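Local coordinates for putative sugar ABC transporter, substrate-binding protein (Clostridium phytofermentans, PDB 4WZZ) that binds L-rhamnose in the cleft between its two lobes and probably delivers such sugars to an ABC transporter for uptake, at residues Asp222-Leu235 against Thr248-Lys262. Residues are numbered along the deposited sequence; the frame is centred on the assembly and turned at random.
With RAM (alpha-L-rhamnopyranose), chain B.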
loop_
_atom_site.group_PDB
_atom_site.type_symbol
_atom_site.label_atom_id
_atom_site.label_comp_id
_atom_site.label_asym_id
_atom_site.label_seq_id
_atom_site.Cartn_x
_atom_site.Cartn_y
_atom_site.Cartn_z
ATOM N N ASP A 222 9.896 -4.474 -3.910
ATOM C CA ASP A 222 9.456 -3.227 -4.519
ATOM C C ASP A 222 10.485 -2.655 -5.510
ATOM O O ASP A 222 10.571 -1.436 -5.756
ATOM C CB ASP A 222 9.056 -2.199 -3.441
ATOM C CG ASP A 222 7.581 -2.235 -3.128
ATOM O OD1 ASP A 222 6.767 -2.715 -3.985
ATOM O OD2 ASP A 222 7.216 -1.731 -2.030
ATOM N N GLU A 223 11.224 -3.563 -6.138
ATOM C CA GLU A 223 12.214 -3.208 -7.145
ATOM C C GLU A 223 11.829 -3.902 -8.433
ATOM O O GLU A 223 11.474 -5.080 -8.428
ATOM C CB GLU A 223 13.597 -3.676 -6.705
ATOM C CG GLU A 223 14.074 -3.033 -5.435
ATOM C CD GLU A 223 15.494 -3.425 -5.019
ATOM O OE1 GLU A 223 16.228 -4.081 -5.809
ATOM O OE2 GLU A 223 15.869 -3.059 -3.876
ATOM N N TYR A 224 11.914 -3.161 -9.537
ATOM C CA TYR A 224 11.557 -3.692 -10.848
ATOM C C TYR A 224 12.365 -4.939 -11.205
ATOM O O TYR A 224 11.790 -5.991 -11.505
ATOM C CB TYR A 224 11.750 -2.595 -11.878
ATOM C CG TYR A 224 11.456 -2.992 -13.307
ATOM C CD1 TYR A 224 10.142 -3.093 -13.757
ATOM C CD2 TYR A 224 12.487 -3.220 -14.221
ATOM C CE1 TYR A 224 9.857 -3.443 -15.069
ATOM C CE2 TYR A 224 12.207 -3.571 -15.540
ATOM C CZ TYR A 224 10.880 -3.680 -15.944
ATOM O OH TYR A 224 10.541 -4.015 -17.234
ATOM N N GLN A 225 13.689 -4.836 -11.175
ATOM C CA GLN A 225 14.519 -5.940 -11.657
ATOM C C GLN A 225 14.356 -7.171 -10.762
ATOM O O GLN A 225 14.150 -8.291 -11.253
ATOM C CB GLN A 225 15.987 -5.536 -11.782
ATOM C CG GLN A 225 16.845 -6.584 -12.495
ATOM C CD GLN A 225 16.374 -6.885 -13.914
ATOM O OE1 GLN A 225 16.254 -5.984 -14.760
ATOM N NE2 GLN A 225 16.111 -8.165 -14.188
ATOM N N ALA A 226 14.401 -6.975 -9.449
ATOM C CA ALA A 226 14.209 -8.083 -8.530
ATOM C C ALA A 226 12.832 -8.721 -8.739
ATOM O O ALA A 226 12.683 -9.932 -8.680
ATOM C CB ALA A 226 14.357 -7.611 -7.095
ATOM N N SER A 227 11.827 -7.908 -9.015
ATOM C CA SER A 227 10.488 -8.450 -9.199
ATOM C C SER A 227 10.376 -9.236 -10.515
ATOM O O SER A 227 9.735 -10.282 -10.559
ATOM C CB SER A 227 9.442 -7.352 -9.134
ATOM O OG SER A 227 9.403 -6.787 -7.847
ATOM N N CYS A 228 11.052 -8.770 -11.557
ATOM C CA CYS A 228 11.128 -9.545 -12.807
ATOM C C CYS A 228 11.816 -10.878 -12.563
ATOM O O CYS A 228 11.330 -11.943 -13.003
ATOM C CB CYS A 228 11.868 -8.773 -13.912
ATOM S SG CYS A 228 10.942 -7.356 -14.571
ATOM N N ASP A 229 12.948 -10.830 -11.862
ATOM C CA ASP A 229 13.716 -12.040 -11.582
ATOM C C ASP A 229 12.904 -13.052 -10.771
ATOM O O ASP A 229 12.935 -14.248 -11.045
ATOM C CB ASP A 229 15.020 -11.705 -10.846
ATOM C CG ASP A 229 16.029 -10.917 -11.715
ATOM O OD1 ASP A 229 15.855 -10.812 -12.944
ATOM O OD2 ASP A 229 17.009 -10.399 -11.146
ATOM N N GLN A 230 12.165 -12.578 -9.778
ATOM C CA GLN A 230 11.340 -13.465 -8.958
ATOM C C GLN A 230 10.158 -14.019 -9.744
ATOM O O GLN A 230 9.736 -15.138 -9.502
ATOM C CB GLN A 230 10.882 -12.782 -7.670
ATOM C CG GLN A 230 12.027 -12.537 -6.698
ATOM C CD GLN A 230 12.789 -13.798 -6.345
ATOM O OE1 GLN A 230 12.210 -14.821 -6.003
ATOM N NE2 GLN A 230 14.112 -13.735 -6.462
ATOM N N THR A 231 9.622 -13.258 -10.692
ATOM C CA THR A 231 8.580 -13.797 -11.560
ATOM C C THR A 231 9.135 -14.977 -12.349
ATOM O O THR A 231 8.474 -16.003 -12.463
ATOM C CB THR A 231 7.998 -12.725 -12.521
ATOM O OG1 THR A 231 7.461 -11.655 -11.741
ATOM C CG2 THR A 231 6.876 -13.310 -13.385
ATOM N N GLU A 232 10.338 -14.840 -12.900
ATOM C CA GLU A 232 10.971 -15.959 -13.620
ATOM C C GLU A 232 11.180 -17.150 -12.691
ATOM O O GLU A 232 10.990 -18.298 -13.093
ATOM C CB GLU A 232 12.314 -15.538 -14.239
ATOM C CG GLU A 232 12.120 -14.524 -15.365
ATOM C CD GLU A 232 13.328 -14.389 -16.277
ATOM O OE1 GLU A 232 14.232 -13.596 -15.954
ATOM O OE2 GLU A 232 13.366 -15.085 -17.313
ATOM N N ALA A 233 11.546 -16.867 -11.439
ATOM C CA ALA A 233 11.756 -17.925 -10.451
ATOM C C ALA A 233 10.462 -18.661 -10.142
ATOM O O ALA A 233 10.473 -19.890 -9.988
ATOM C CB ALA A 233 12.344 -17.349 -9.159
ATOM N N ILE A 234 9.360 -17.912 -10.010
ATOM C CA ILE A 234 8.045 -18.512 -9.818
ATOM C C ILE A 234 7.722 -19.485 -10.975
ATOM O O ILE A 234 7.325 -20.644 -10.762
ATOM C CB ILE A 234 6.943 -17.444 -9.712
ATOM C CG1 ILE A 234 7.080 -16.696 -8.378
ATOM C CG2 ILE A 234 5.564 -18.082 -9.875
ATOM C CD1 ILE A 234 6.289 -15.438 -8.311
ATOM N N LEU A 235 7.926 -19.013 -12.196
ATOM C CA LEU A 235 7.601 -19.784 -13.390
ATOM C C LEU A 235 8.464 -21.047 -13.497
ATOM O O LEU A 235 7.986 -22.102 -13.910
ATOM C CB LEU A 235 7.763 -18.902 -14.633
ATOM C CG LEU A 235 6.751 -17.763 -14.785
ATOM C CD1 LEU A 235 7.160 -16.846 -15.920
ATOM C CD2 LEU A 235 5.331 -18.258 -14.998
ATOM N N THR A 248 1.587 -5.606 -4.882
ATOM C CA THR A 248 2.579 -4.538 -4.888
ATOM C C THR A 248 2.554 -3.929 -6.286
ATOM O O THR A 248 2.541 -4.652 -7.285
ATOM C CB THR A 248 4.020 -5.032 -4.599
ATOM O OG1 THR A 248 4.947 -4.203 -5.314
ATOM C CG2 THR A 248 4.207 -6.494 -5.013
ATOM N N THR A 249 2.463 -2.612 -6.357
ATOM C CA THR A 249 2.354 -1.973 -7.658
ATOM C C THR A 249 3.586 -2.235 -8.517
ATOM O O THR A 249 3.486 -2.413 -9.733
ATOM C CB THR A 249 2.082 -0.469 -7.556
ATOM O OG1 THR A 249 3.202 0.178 -6.945
ATOM C CG2 THR A 249 0.797 -0.196 -6.796
ATOM N N VAL A 250 4.753 -2.292 -7.894
ATOM C CA VAL A 250 5.982 -2.560 -8.614
ATOM C C VAL A 250 6.007 -4.014 -9.090
ATOM O O VAL A 250 6.301 -4.303 -10.257
ATOM C CB VAL A 250 7.215 -2.253 -7.743
ATOM C CG1 VAL A 250 8.523 -2.692 -8.432
ATOM C CG2 VAL A 250 7.259 -0.765 -7.401
ATOM N N GLY A 251 5.695 -4.934 -8.191
ATOM C CA GLY A 251 5.718 -6.340 -8.529
ATOM C C GLY A 251 4.751 -6.716 -9.631
ATOM O O GLY A 251 5.092 -7.497 -10.536
ATOM N N ILE A 252 3.534 -6.179 -9.567
ATOM C CA ILE A 252 2.545 -6.571 -10.562
ATOM C C ILE A 252 2.944 -6.080 -11.953
ATOM O O ILE A 252 2.792 -6.800 -12.938
ATOM C CB ILE A 252 1.112 -6.158 -10.179
ATOM C CG1 ILE A 252 0.089 -6.929 -11.030
ATOM C CG2 ILE A 252 0.927 -4.638 -10.256
ATOM C CD1 ILE A 252 -1.347 -6.567 -10.708
HETATM N N MSE A 253 3.476 -4.877 -12.064
HETATM C CA MSE A 253 3.838 -4.426 -13.401
HETATM C C MSE A 253 5.093 -5.140 -13.918
HETATM O O MSE A 253 5.228 -5.373 -15.124
HETATM C CB MSE A 253 3.891 -2.901 -13.517
HETATM C CG MSE A 253 4.863 -2.163 -12.623
HETATM SE SE MSE A 253 6.676 -2.118 -13.291
HETATM C CE MSE A 253 6.416 -2.611 -15.151
ATOM N N ALA A 254 5.984 -5.541 -13.017
ATOM C CA ALA A 254 7.145 -6.314 -13.414
ATOM C C ALA A 254 6.717 -7.696 -13.888
ATOM O O ALA A 254 7.189 -8.156 -14.921
ATOM C CB ALA A 254 8.149 -6.421 -12.259
ATOM N N ALA A 255 5.834 -8.345 -13.131
ATOM C CA ALA A 255 5.344 -9.663 -13.521
ATOM C C ALA A 255 4.626 -9.566 -14.871
ATOM O O ALA A 255 4.743 -10.453 -15.727
ATOM C CB ALA A 255 4.414 -10.196 -12.451
ATOM N N ALA A 256 3.834 -8.515 -15.056
ATOM C CA ALA A 256 3.130 -8.357 -16.335
ATOM C C ALA A 256 4.097 -8.296 -17.510
ATOM O O ALA A 256 3.861 -8.898 -18.584
ATOM C CB ALA A 256 2.268 -7.120 -16.303
ATOM N N LYS A 257 5.177 -7.560 -17.324
ATOM C CA LYS A 257 6.194 -7.406 -18.352
ATOM C C LYS A 257 6.825 -8.748 -18.696
ATOM O O LYS A 257 6.965 -9.095 -19.863
ATOM C CB LYS A 257 7.271 -6.410 -17.897
ATOM C CG LYS A 257 8.415 -6.220 -18.886
ATOM C CD LYS A 257 7.939 -5.728 -20.253
ATOM C CE LYS A 257 9.052 -5.023 -21.054
ATOM N NZ LYS A 257 10.225 -5.901 -21.347
ATOM N N VAL A 258 7.166 -9.518 -17.672
ATOM C CA VAL A 258 7.740 -10.845 -17.857
ATOM C C VAL A 258 6.759 -11.780 -18.567
ATOM O O VAL A 258 7.129 -12.465 -19.517
ATOM C CB VAL A 258 8.198 -11.448 -16.492
ATOM C CG1 VAL A 258 8.605 -12.910 -16.640
ATOM C CG2 VAL A 258 9.344 -10.637 -15.896
ATOM N N LEU A 259 5.504 -11.816 -18.127
ATOM C CA LEU A 259 4.538 -12.730 -18.753
ATOM C C LEU A 259 4.315 -12.345 -20.209
ATOM O O LEU A 259 4.164 -13.215 -21.073
ATOM C CB LEU A 259 3.210 -12.721 -18.005
ATOM C CG LEU A 259 3.253 -13.254 -16.571
ATOM C CD1 LEU A 259 1.859 -13.135 -15.979
ATOM C CD2 LEU A 259 3.777 -14.695 -16.514
ATOM N N GLN A 260 4.305 -11.050 -20.499
ATOM C CA GLN A 260 4.161 -10.610 -21.888
ATOM C C GLN A 260 5.374 -11.018 -22.708
ATOM O O GLN A 260 5.244 -11.565 -23.819
ATOM C CB GLN A 260 3.956 -9.097 -21.963
ATOM C CG GLN A 260 3.672 -8.579 -23.355
ATOM C CD GLN A 260 3.509 -7.069 -23.362
ATOM O OE1 GLN A 260 2.394 -6.550 -23.409
ATOM N NE2 GLN A 260 4.622 -6.358 -23.297
ATOM N N ASP A 261 6.567 -10.763 -22.182
ATOM C CA ASP A 261 7.784 -11.085 -22.932
ATOM C C ASP A 261 7.894 -12.579 -23.220
ATOM O O ASP A 261 8.385 -12.975 -24.278
ATOM C CB ASP A 261 9.036 -10.628 -22.182
ATOM C CG ASP A 261 9.242 -9.119 -22.236
ATOM O OD1 ASP A 261 8.571 -8.421 -23.037
ATOM O OD2 ASP A 261 10.092 -8.633 -21.459
ATOM N N LYS A 262 7.443 -13.410 -22.290
ATOM C CA LYS A 262 7.530 -14.859 -22.453
ATOM C C LYS A 262 6.362 -15.455 -23.229
ATOM O O LYS A 262 6.331 -16.659 -23.475
ATOM C CB LYS A 262 7.611 -15.539 -21.105
ATOM C CG LYS A 262 8.895 -15.230 -20.357
ATOM C CD LYS A 262 8.886 -15.857 -18.990
ATOM C CE LYS A 262 10.247 -15.754 -18.314
ATOM N NZ LYS A 262 11.275 -16.616 -18.972
HETATM C C1 RAM B . 3.761 -0.671 -3.574
HETATM C C2 RAM B . 4.143 -0.379 -2.128
HETATM C C3 RAM B . 2.965 0.147 -1.308
HETATM C C4 RAM B . 1.723 -0.714 -1.515
HETATM C C5 RAM B . 1.441 -0.894 -3.005
HETATM C C6 RAM B . 0.270 -1.833 -3.248
HETATM O O1 RAM B . 3.556 0.530 -4.233
HETATM O O2 RAM B . 4.623 -1.582 -1.612
HETATM O O3 RAM B . 3.388 0.185 0.052
HETATM O O4 RAM B . 0.613 -0.111 -0.874
HETATM O O5 RAM B . 2.561 -1.419 -3.667
#
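Asp222 reaches Thr248 with one carboxylate oxygen and the sugar with the other. Asp222 OD1 accepts the hydroxyl proton of Thr248 OG1 (2.7 Å), while OD2 takes the O2 hydroxyl of L-rhamnose. The same OG1 receives Gly251 N almost straight, at 176°, as the N-cap of helix 249-261. Thr248 thus caps this helix and, through the same hydroxyl, is likely to orient the aspartate that grips the ligand; Thr249 N, at the first turn, donates to the ring oxygen O5 of the sugar.

Val250, next along, packs CG1 against the backbone carbons of Asp222 and Glu223, where a branched apolar side chain fits without needing a polar partner. The contact lies in a Rossmann-like lobe, characteristic of periplasmic sugar-binding proteins: strands 212-219 and 243-246 belong to one parallel sheet, the helices that follow them cross at -55°, and the loops at their N-terminal ends face the sugar. Where the helix axes come within 8.1 Å, small residues meet, Ser227 CB lying 3.5 Å from Ala254 CB. Ser227 OG, beside its own backbone N (chi1 -65°), donates to Glu223 O, the N-cap carbonyl, which Ser227 N reaches from the opposite face.

Val258 is a knob among Thr231, Cys228, Glu232 and Leu235. From CB, which lies against Thr231 CG2, its branches part: Val258 CG1 lies 3.7 Å from Thr231 CG2 and also meets the CG of Glu232, whereas CG2 settles on Cys228 CB.

On the outer side of the contact, Met253, present as selenomethionine and modelled in two conformers, in one of them sets SE at the edge of the Tyr224 ring, 4.8 Å from its centroid, a Met-aromatic contact that holds for that conformer. Farther along, Lys262 NZ meets the anti lone pair of Glu232 OE2 in a salt bridge of 3.1 Å, and the lysine's aliphatic CD rests on Leu235 CD1.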